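Local coordinates for DNA mismatch repair protein PMS1 (Saccharomyces cerevisiae, PDB 3H4L) that binds ATP through a GHKL-type ATPase domain and acts in DNA mismatch repair as a MutL-family protein, probably as partner of Mlh1, at residues I178-V192 and I204-I217. Residues are numbered along the deposited sequence; the frame is centred on the assembly and turned at random.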
ATOM      1  N   ILE B 178      -1.977   4.689 -12.441  1.00 32.94           N
ATOM      2  CA  ILE B 178      -0.576   4.764 -12.066  1.00 34.28           C
ATOM      3  C   ILE B 178       0.145   3.555 -12.671  1.00 35.29           C
ATOM      4  O   ILE B 178       1.293   3.666 -13.122  1.00 34.44           O
ATOM      5  CB  ILE B 178      -0.395   4.819 -10.520  1.00 34.56           C
ATOM      6  CG1 ILE B 178      -0.753   6.217 -10.007  1.00 32.27           C
ATOM      7  CG2 ILE B 178       1.043   4.510 -10.143  1.00 35.45           C
ATOM      8  CD1 ILE B 178      -0.735   6.355  -8.489  1.00 29.39           C
ATOM      9  N   GLN B 179      -0.536   2.410 -12.712  1.00 33.71           N
ATOM     10  CA  GLN B 179       0.057   1.209 -13.297  1.00 34.07           C
ATOM     11  C   GLN B 179       0.363   1.467 -14.773  1.00 34.92           C
ATOM     12  O   GLN B 179       1.414   1.046 -15.282  1.00 36.59           O
ATOM     13  CB  GLN B 179      -0.890   0.014 -13.147  1.00 34.90           C
ATOM     14  CG  GLN B 179      -1.152  -0.371 -11.690  1.00 35.88           C
ATOM     15  CD  GLN B 179      -2.263  -1.390 -11.535  1.00 38.65           C
ATOM     16  OE1 GLN B 179      -3.339  -1.239 -12.103  1.00 40.95           O
ATOM     17  NE2 GLN B 179      -2.011  -2.430 -10.750  1.00 40.82           N
ATOM     18  N   GLY B 180      -0.537   2.184 -15.450  1.00 32.82           N
ATOM     19  CA  GLY B 180      -0.324   2.497 -16.854  1.00 31.21           C
ATOM     20  C   GLY B 180       0.962   3.283 -17.100  1.00 31.22           C
ATOM     21  O   GLY B 180       1.753   2.964 -17.986  1.00 28.46           O
ATOM     22  N   TYR B 181       1.186   4.318 -16.304  1.00 30.76           N
ATOM     23  CA  TYR B 181       2.379   5.128 -16.465  1.00 32.49           C
ATOM     24  C   TYR B 181       3.642   4.325 -16.153  1.00 36.06           C
ATOM     25  O   TYR B 181       4.675   4.482 -16.803  1.00 35.91           O
ATOM     26  CB  TYR B 181       2.315   6.336 -15.531  1.00 32.23           C
ATOM     27  CG  TYR B 181       1.462   7.498 -16.003  1.00 30.48           C
ATOM     28  CD1 TYR B 181       1.921   8.362 -16.997  1.00 28.60           C
ATOM     29  CD2 TYR B 181       0.226   7.774 -15.401  1.00 30.10           C
ATOM     30  CE1 TYR B 181       1.184   9.472 -17.374  1.00 29.43           C
ATOM     31  CE2 TYR B 181      -0.518   8.877 -15.770  1.00 27.20           C
ATOM     32  CZ  TYR B 181      -0.034   9.728 -16.757  1.00 30.44           C
ATOM     33  OH  TYR B 181      -0.763  10.849 -17.120  1.00 34.20           O
ATOM     34  N   ALA B 182       3.554   3.457 -15.151  1.00 39.81           N
ATOM     35  CA  ALA B 182       4.704   2.665 -14.726  1.00 40.71           C
ATOM     36  C   ALA B 182       5.097   1.550 -15.682  1.00 41.71           C
ATOM     37  O   ALA B 182       6.276   1.209 -15.793  1.00 42.30           O
ATOM     38  CB  ALA B 182       4.446   2.081 -13.344  1.00 40.87           C
ATOM     39  N   ILE B 183       4.125   0.965 -16.364  1.00 40.76           N
ATOM     40  CA  ILE B 183       4.465  -0.112 -17.270  1.00 41.71           C
ATOM     41  C   ILE B 183       5.185   0.366 -18.530  1.00 44.16           C
ATOM     42  O   ILE B 183       6.083  -0.311 -19.028  1.00 45.99           O
ATOM     43  CB  ILE B 183       3.224  -0.913 -17.655  1.00 40.42           C
ATOM     44  CG1 ILE B 183       2.662  -1.593 -16.408  1.00 38.47           C
ATOM     45  CG2 ILE B 183       3.574  -1.947 -18.713  1.00 37.95           C
ATOM     46  CD1 ILE B 183       1.398  -2.362 -16.653  1.00 38.50           C
ATOM     47  N   ILE B 184       4.820   1.538 -19.037  1.00 45.38           N
ATOM     48  CA  ILE B 184       5.453   2.034 -20.248  1.00 47.33           C
ATOM     49  C   ILE B 184       6.716   2.848 -20.000  1.00 48.48           C
ATOM     50  O   ILE B 184       7.601   2.894 -20.849  1.00 50.10           O
ATOM     51  CB  ILE B 184       4.485   2.899 -21.065  1.00 48.08           C
ATOM     52  CG1 ILE B 184       5.063   3.161 -22.463  1.00 50.03           C
ATOM     53  CG2 ILE B 184       4.250   4.219 -20.357  1.00 47.81           C
ATOM     54  CD1 ILE B 184       5.165   1.919 -23.348  1.00 48.25           C
ATOM     55  N   ASN B 185       6.809   3.488 -18.843  1.00 49.56           N
ATOM     56  CA  ASN B 185       7.977   4.306 -18.543  1.00 50.55           C
ATOM     57  C   ASN B 185       9.122   3.573 -17.848  1.00 51.82           C
ATOM     58  O   ASN B 185       9.374   3.748 -16.653  1.00 51.34           O
ATOM     59  CB  ASN B 185       7.554   5.530 -17.741  1.00 49.18           C
ATOM     60  CG  ASN B 185       6.719   6.487 -18.562  1.00 49.12           C
ATOM     61  OD1 ASN B 185       7.223   7.141 -19.475  1.00 50.49           O
ATOM     62  ND2 ASN B 185       5.431   6.564 -18.255  1.00 48.01           N
ATOM     63  N   ALA B 186       9.815   2.767 -18.646  1.00 52.15           N
ATOM     64  CA  ALA B 186      10.954   1.972 -18.217  1.00 51.73           C
ATOM     65  C   ALA B 186      12.090   2.825 -17.647  1.00 50.46           C
ATOM     66  O   ALA B 186      12.723   2.457 -16.661  1.00 51.44           O
ATOM     67  CB  ALA B 186      11.464   1.170 -19.400  1.00 52.92           C
ATOM     68  N   ALA B 187      12.349   3.962 -18.282  1.00 48.25           N
ATOM     69  CA  ALA B 187      13.413   4.856 -17.850  1.00 46.58           C
ATOM     70  C   ALA B 187      13.045   5.608 -16.572  1.00 45.90           C
ATOM     71  O   ALA B 187      13.796   6.475 -16.113  1.00 45.68           O
ATOM     72  CB  ALA B 187      13.728   5.851 -18.967  1.00 44.59           C
ATOM     73  N   ILE B 188      11.896   5.268 -15.993  1.00 44.45           N
ATOM     74  CA  ILE B 188      11.424   5.943 -14.792  1.00 43.61           C
ATOM     75  C   ILE B 188      11.114   5.004 -13.634  1.00 42.73           C
ATOM     76  O   ILE B 188      10.505   3.952 -13.824  1.00 43.13           O
ATOM     77  CB  ILE B 188      10.144   6.767 -15.098  1.00 42.79           C
ATOM     78  CG1 ILE B 188      10.447   7.830 -16.156  1.00 41.62           C
ATOM     79  CG2 ILE B 188       9.622   7.427 -13.824  1.00 42.37           C
ATOM     80  CD1 ILE B 188       9.262   8.693 -16.522  1.00 39.11           C
ATOM     81  N   LYS B 189      11.529   5.389 -12.434  1.00 41.19           N
ATOM     82  CA  LYS B 189      11.245   4.584 -11.249  1.00 41.77           C
ATOM     83  C   LYS B 189      10.050   5.161 -10.497  1.00 40.36           C
ATOM     84  O   LYS B 189      10.086   6.307 -10.044  1.00 40.44           O
ATOM     85  CB  LYS B 189      12.433   4.548 -10.283  1.00 43.17           C
ATOM     86  CG  LYS B 189      12.040   3.945  -8.937  1.00 46.77           C
ATOM     87  CD  LYS B 189      13.126   4.020  -7.874  1.00 50.69           C
ATOM     88  CE  LYS B 189      12.640   3.327  -6.593  1.00 53.39           C
ATOM     89  NZ  LYS B 189      13.693   3.194  -5.543  1.00 56.62           N
ATOM     90  N   PHE B 190       8.995   4.368 -10.364  1.00 38.92           N
ATOM     91  CA  PHE B 190       7.806   4.804  -9.648  1.00 36.73           C
ATOM     92  C   PHE B 190       7.719   4.117  -8.291  1.00 35.46           C
ATOM     93  O   PHE B 190       8.103   2.951  -8.146  1.00 36.42           O
ATOM     94  CB  PHE B 190       6.537   4.473 -10.439  1.00 36.17           C
ATOM     95  CG  PHE B 190       6.256   5.412 -11.563  1.00 35.52           C
ATOM     96  CD1 PHE B 190       6.712   5.138 -12.847  1.00 37.78           C
ATOM     97  CD2 PHE B 190       5.516   6.570 -11.345  1.00 35.67           C
ATOM     98  CE1 PHE B 190       6.428   6.007 -13.906  1.00 36.31           C
ATOM     99  CE2 PHE B 190       5.229   7.445 -12.392  1.00 34.12           C
ATOM    100  CZ  PHE B 190       5.684   7.160 -13.673  1.00 35.59           C
ATOM    101  N   SER B 191       7.208   4.852  -7.306  1.00 33.21           N
ATOM    102  CA  SER B 191       7.019   4.343  -5.954  1.00 32.40           C
ATOM    103  C   SER B 191       5.719   4.939  -5.445  1.00 31.95           C
ATOM    104  O   SER B 191       5.473   6.132  -5.592  1.00 34.36           O
ATOM    105  CB  SER B 191       8.157   4.784  -5.045  1.00 31.99           C
ATOM    106  OG  SER B 191       9.384   4.278  -5.513  1.00 36.60           O
ATOM    107  N   VAL B 192       4.878   4.117  -4.849  1.00 30.78           N
ATOM    108  CA  VAL B 192       3.620   4.621  -4.343  1.00 30.52           C
ATOM    109  C   VAL B 192       3.320   4.041  -2.981  1.00 32.65           C
ATOM    110  O   VAL B 192       3.280   2.818  -2.795  1.00 33.75           O
ATOM    111  CB  VAL B 192       2.458   4.269  -5.285  1.00 30.56           C
ATOM    112  CG1 VAL B 192       1.154   4.827  -4.729  1.00 28.11           C
ATOM    113  CG2 VAL B 192       2.737   4.831  -6.691  1.00 32.13           C
ATOM    114  N   ILE B 204       2.520   0.590  -1.791  1.00 35.06           N
ATOM    115  CA  ILE B 204       1.491   0.202  -2.743  1.00 34.02           C
ATOM    116  C   ILE B 204       2.064  -0.320  -4.063  1.00 34.04           C
ATOM    117  O   ILE B 204       1.634  -1.364  -4.548  1.00 32.68           O
ATOM    118  CB  ILE B 204       0.556   1.386  -3.050  1.00 32.02           C
ATOM    119  CG1 ILE B 204      -0.046   1.936  -1.751  1.00 32.72           C
ATOM    120  CG2 ILE B 204      -0.529   0.950  -4.003  1.00 31.90           C
ATOM    121  CD1 ILE B 204      -0.971   0.982  -1.021  1.00 29.08           C
ATOM    122  N   LEU B 205       3.028   0.402  -4.638  1.00 33.97           N
ATOM    123  CA  LEU B 205       3.638  -0.003  -5.910  1.00 35.29           C
ATOM    124  C   LEU B 205       5.086   0.465  -6.042  1.00 37.43           C
ATOM    125  O   LEU B 205       5.477   1.490  -5.470  1.00 37.06           O
ATOM    126  CB  LEU B 205       2.812   0.539  -7.089  1.00 33.48           C
ATOM    127  CG  LEU B 205       3.281   0.385  -8.548  1.00 32.24           C
ATOM    128  CD1 LEU B 205       2.066   0.446  -9.487  1.00 29.38           C
ATOM    129  CD2 LEU B 205       4.281   1.484  -8.909  1.00 29.52           C
ATOM    130  N   SER B 206       5.874  -0.291  -6.804  1.00 39.13           N
ATOM    131  CA  SER B 206       7.272   0.058  -7.027  1.00 41.65           C
ATOM    132  C   SER B 206       7.884  -0.619  -8.245  1.00 42.59           C
ATOM    133  O   SER B 206       7.703  -1.819  -8.453  1.00 43.86           O
ATOM    134  CB  SER B 206       8.111  -0.296  -5.803  1.00 40.51           C
ATOM    135  OG  SER B 206       9.458   0.095  -6.004  1.00 44.05           O
ATOM    136  N   THR B 207       8.598   0.158  -9.051  1.00 42.88           N
ATOM    137  CA  THR B 207       9.273  -0.383 -10.220  1.00 45.32           C
ATOM    138  C   THR B 207      10.714   0.097 -10.182  1.00 48.28           C
ATOM    139  O   THR B 207      11.022   1.128  -9.589  1.00 48.06           O
ATOM    140  CB  THR B 207       8.628   0.067 -11.560  1.00 43.57           C
ATOM    141  OG1 THR B 207       8.656   1.495 -11.666  1.00 42.62           O
ATOM    142  CG2 THR B 207       7.199  -0.426 -11.654  1.00 42.02           C
ATOM    143  N   MET B 208      11.598  -0.662 -10.813  1.00 53.46           N
ATOM    144  CA  MET B 208      13.012  -0.325 -10.844  1.00 57.77           C
ATOM    145  C   MET B 208      13.329   0.583 -12.025  1.00 59.10           C
ATOM    146  O   MET B 208      12.733   0.459 -13.096  1.00 60.55           O
ATOM    147  CB  MET B 208      13.852  -1.605 -10.942  1.00 61.00           C
ATOM    148  CG  MET B 208      13.726  -2.532  -9.744  1.00 64.18           C
ATOM    149  SD  MET B 208      14.360  -1.756  -8.244  1.00 71.86           S
ATOM    150  CE  MET B 208      12.841  -0.982  -7.566  1.00 68.45           C
ATOM    151  N   ARG B 209      14.267   1.502 -11.827  1.00 59.32           N
ATOM    152  CA  ARG B 209      14.658   2.399 -12.898  1.00 59.54           C
ATOM    153  C   ARG B 209      15.286   1.536 -13.990  1.00 59.63           C
ATOM    154  O   ARG B 209      15.905   0.516 -13.693  1.00 59.97           O
ATOM    155  CB  ARG B 209      15.673   3.418 -12.387  1.00 59.79           C
ATOM    156  CG  ARG B 209      15.925   4.548 -13.352  1.00 63.47           C
ATOM    157  CD  ARG B 209      16.979   5.483 -12.819  1.00 68.03           C
ATOM    158  NE  ARG B 209      16.607   5.999 -11.507  1.00 72.97           N
ATOM    159  CZ  ARG B 209      17.392   6.772 -10.761  1.00 75.66           C
ATOM    160  NH1 ARG B 209      18.596   7.115 -11.205  1.00 76.58           N
ATOM    161  NH2 ARG B 209      16.972   7.204  -9.575  1.00 76.32           N
ATOM    162  N   ASN B 210      15.113   1.936 -15.246  1.00 58.95           N
ATOM    163  CA  ASN B 210      15.660   1.197 -16.388  1.00 58.90           C
ATOM    164  C   ASN B 210      15.161  -0.250 -16.494  1.00 57.85           C
ATOM    165  O   ASN B 210      15.952  -1.173 -16.671  1.00 57.80           O
ATOM    166  CB  ASN B 210      17.197   1.204 -16.340  1.00 59.20           C
ATOM    167  CG  ASN B 210      17.781   2.613 -16.344  1.00 60.84           C
ATOM    168  OD1 ASN B 210      17.225   3.532 -16.953  1.00 60.42           O
ATOM    169  ND2 ASN B 210      18.919   2.781 -15.682  1.00 62.45           N
ATOM    170  N   SER B 211      13.848  -0.441 -16.400  1.00 57.61           N
ATOM    171  CA  SER B 211      13.251  -1.774 -16.478  1.00 58.37           C
ATOM    172  C   SER B 211      12.453  -1.959 -17.759  1.00 58.33           C
ATOM    173  O   SER B 211      11.675  -1.088 -18.136  1.00 59.02           O
ATOM    174  CB  SER B 211      12.302  -2.015 -15.297  1.00 58.20           C
ATOM    175  OG  SER B 211      12.972  -1.943 -14.055  1.00 62.25           O
ATOM    176  N   SER B 212      12.626  -3.096 -18.421  1.00 57.31           N
ATOM    177  CA  SER B 212      11.873  -3.355 -19.638  1.00 56.64           C
ATOM    178  C   SER B 212      10.393  -3.426 -19.251  1.00 56.52           C
ATOM    179  O   SER B 212      10.059  -3.584 -18.074  1.00 54.99           O
ATOM    180  CB  SER B 212      12.303  -4.685 -20.258  1.00 56.00           C
ATOM    181  OG  SER B 212      11.901  -5.777 -19.447  1.00 57.20           O
ATOM    182  N   MET B 213       9.516  -3.299 -20.242  1.00 56.39           N
ATOM    183  CA  MET B 213       8.072  -3.363 -20.018  1.00 56.67           C
ATOM    184  C   MET B 213       7.721  -4.656 -19.277  1.00 57.45           C
ATOM    185  O   MET B 213       6.860  -4.679 -18.399  1.00 56.38           O
ATOM    186  CB  MET B 213       7.335  -3.323 -21.361  1.00 55.58           C
ATOM    187  CG  MET B 213       5.838  -3.523 -21.253  1.00 56.16           C
ATOM    188  SD  MET B 213       5.024  -3.473 -22.856  1.00 57.87           S
ATOM    189  CE  MET B 213       5.369  -1.770 -23.369  1.00 53.73           C
ATOM    190  N   ARG B 214       8.403  -5.734 -19.643  1.00 58.47           N
ATOM    191  CA  ARG B 214       8.179  -7.026 -19.023  1.00 58.01           C
ATOM    192  C   ARG B 214       8.466  -6.991 -17.529  1.00 57.21           C
ATOM    193  O   ARG B 214       7.606  -7.332 -16.715  1.00 56.64           O
ATOM    194  CB  ARG B 214       9.064  -8.077 -19.679  1.00 60.87           C
ATOM    195  CG  ARG B 214       8.947  -9.433 -19.026  1.00 65.03           C
ATOM    196  CD  ARG B 214       9.719 -10.481 -19.781  1.00 68.09           C
ATOM    197  NE  ARG B 214       9.347 -11.813 -19.327  1.00 72.70           N
ATOM    198  CZ  ARG B 214       9.651 -12.931 -19.973  1.00 75.98           C
ATOM    199  NH1 ARG B 214      10.339 -12.878 -21.107  1.00 77.29           N
ATOM    200  NH2 ARG B 214       9.258 -14.102 -19.489  1.00 77.77           N
ATOM    201  N   LYS B 215       9.682  -6.590 -17.170  1.00 55.82           N
ATOM    202  CA  LYS B 215      10.051  -6.522 -15.767  1.00 55.18           C
ATOM    203  C   LYS B 215       9.012  -5.708 -15.003  1.00 54.64           C
ATOM    204  O   LYS B 215       8.652  -6.060 -13.873  1.00 55.73           O
ATOM    205  CB  LYS B 215      11.445  -5.911 -15.601  1.00 56.13           C
ATOM    206  CG  LYS B 215      12.545  -6.706 -16.311  1.00 59.49           C
ATOM    207  CD  LYS B 215      13.952  -6.185 -16.007  1.00 60.24           C
ATOM    208  CE  LYS B 215      14.342  -6.455 -14.559  1.00 64.27           C
ATOM    209  NZ  LYS B 215      15.706  -5.946 -14.215  1.00 65.94           N
ATOM    210  N   ASN B 216       8.507  -4.642 -15.624  1.00 51.89           N
ATOM    211  CA  ASN B 216       7.506  -3.798 -14.979  1.00 49.20           C
ATOM    212  C   ASN B 216       6.122  -4.429 -14.884  1.00 47.72           C
ATOM    213  O   ASN B 216       5.406  -4.200 -13.915  1.00 47.10           O
ATOM    214  CB  ASN B 216       7.400  -2.434 -15.671  1.00 48.90           C
ATOM    215  CG  ASN B 216       8.598  -1.548 -15.390  1.00 49.38           C
ATOM    216  OD1 ASN B 216       9.213  -1.651 -14.334  1.00 51.61           O
ATOM    217  ND2 ASN B 216       8.924  -0.666 -16.324  1.00 49.37           N
ATOM    218  N   ILE B 217       5.724  -5.215 -15.877  1.00 47.06           N
ATOM    219  CA  ILE B 217       4.408  -5.842 -15.800  1.00 45.88           C
ATOM    220  C   ILE B 217       4.470  -6.854 -14.670  1.00 46.71           C
ATOM    221  O   ILE B 217       3.512  -7.021 -13.919  1.00 45.14           O
ATOM    222  CB  ILE B 217       4.022  -6.581 -17.106  1.00 44.36           C
ATOM    223  CG1 ILE B 217       3.811  -5.570 -18.235  1.00 40.87           C
ATOM    224  CG2 ILE B 217       2.751  -7.417 -16.886  1.00 42.44           C
ATOM    225  CD1 ILE B 217       3.432  -6.200 -19.558  1.00 39.05           C
TER
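Leu205 spreads its two methyls between helix and strand: CD1 lies 4.0 Å from CG of Gln179 and also approaches CG2 of Ile178, while CD2 rests against CB of Phe190 at 4.0 Å. Its CG stands opposite the backbone N (chi1 174°), which carries the isobutyl group toward helix 178-184. Two residues on, Thr207 divides its labour. Its methyl CG2 turns to CB of Ala182, whereas OG1, wedged between its own N and carbonyl carbon (chi1 60°), accepts a nearly straight bond of 3.2 Å from Phe190 N and sits beside the rim of the Phe190 ring, close to the ring plane. A valine here would keep a branched shape but would probably leave the buried Phe190 N without its acceptor and weaken this end of the strand pairing. Thr207 N in turn donates to Phe190 O. Nearer the hairpin's loop, Val192 O receives both Ile204 N and Leu205 N, the latter at 3.0 Å, the signature of a classic beta bulge. Where helix 178-184 meets helix 213-217, CG2 of Ile183 is met by CG of Met213 and CG1 of Ile217, each at 3.7 Å, and the bent Met213 chain brings CE against CD1 of Ile184. Strand 44-50 flanks 189-195 on its other edge, and Leu205 and Ser206 pair in a parallel ladder with a strand of the second subunit, extending the sheet across the interface. This is an antiparallel beta hairpin at the margin of the ATPase-domain sheet, packed against its preceding and following helices, in the layered alpha/beta sandwich characteristic of GHKL ATPases.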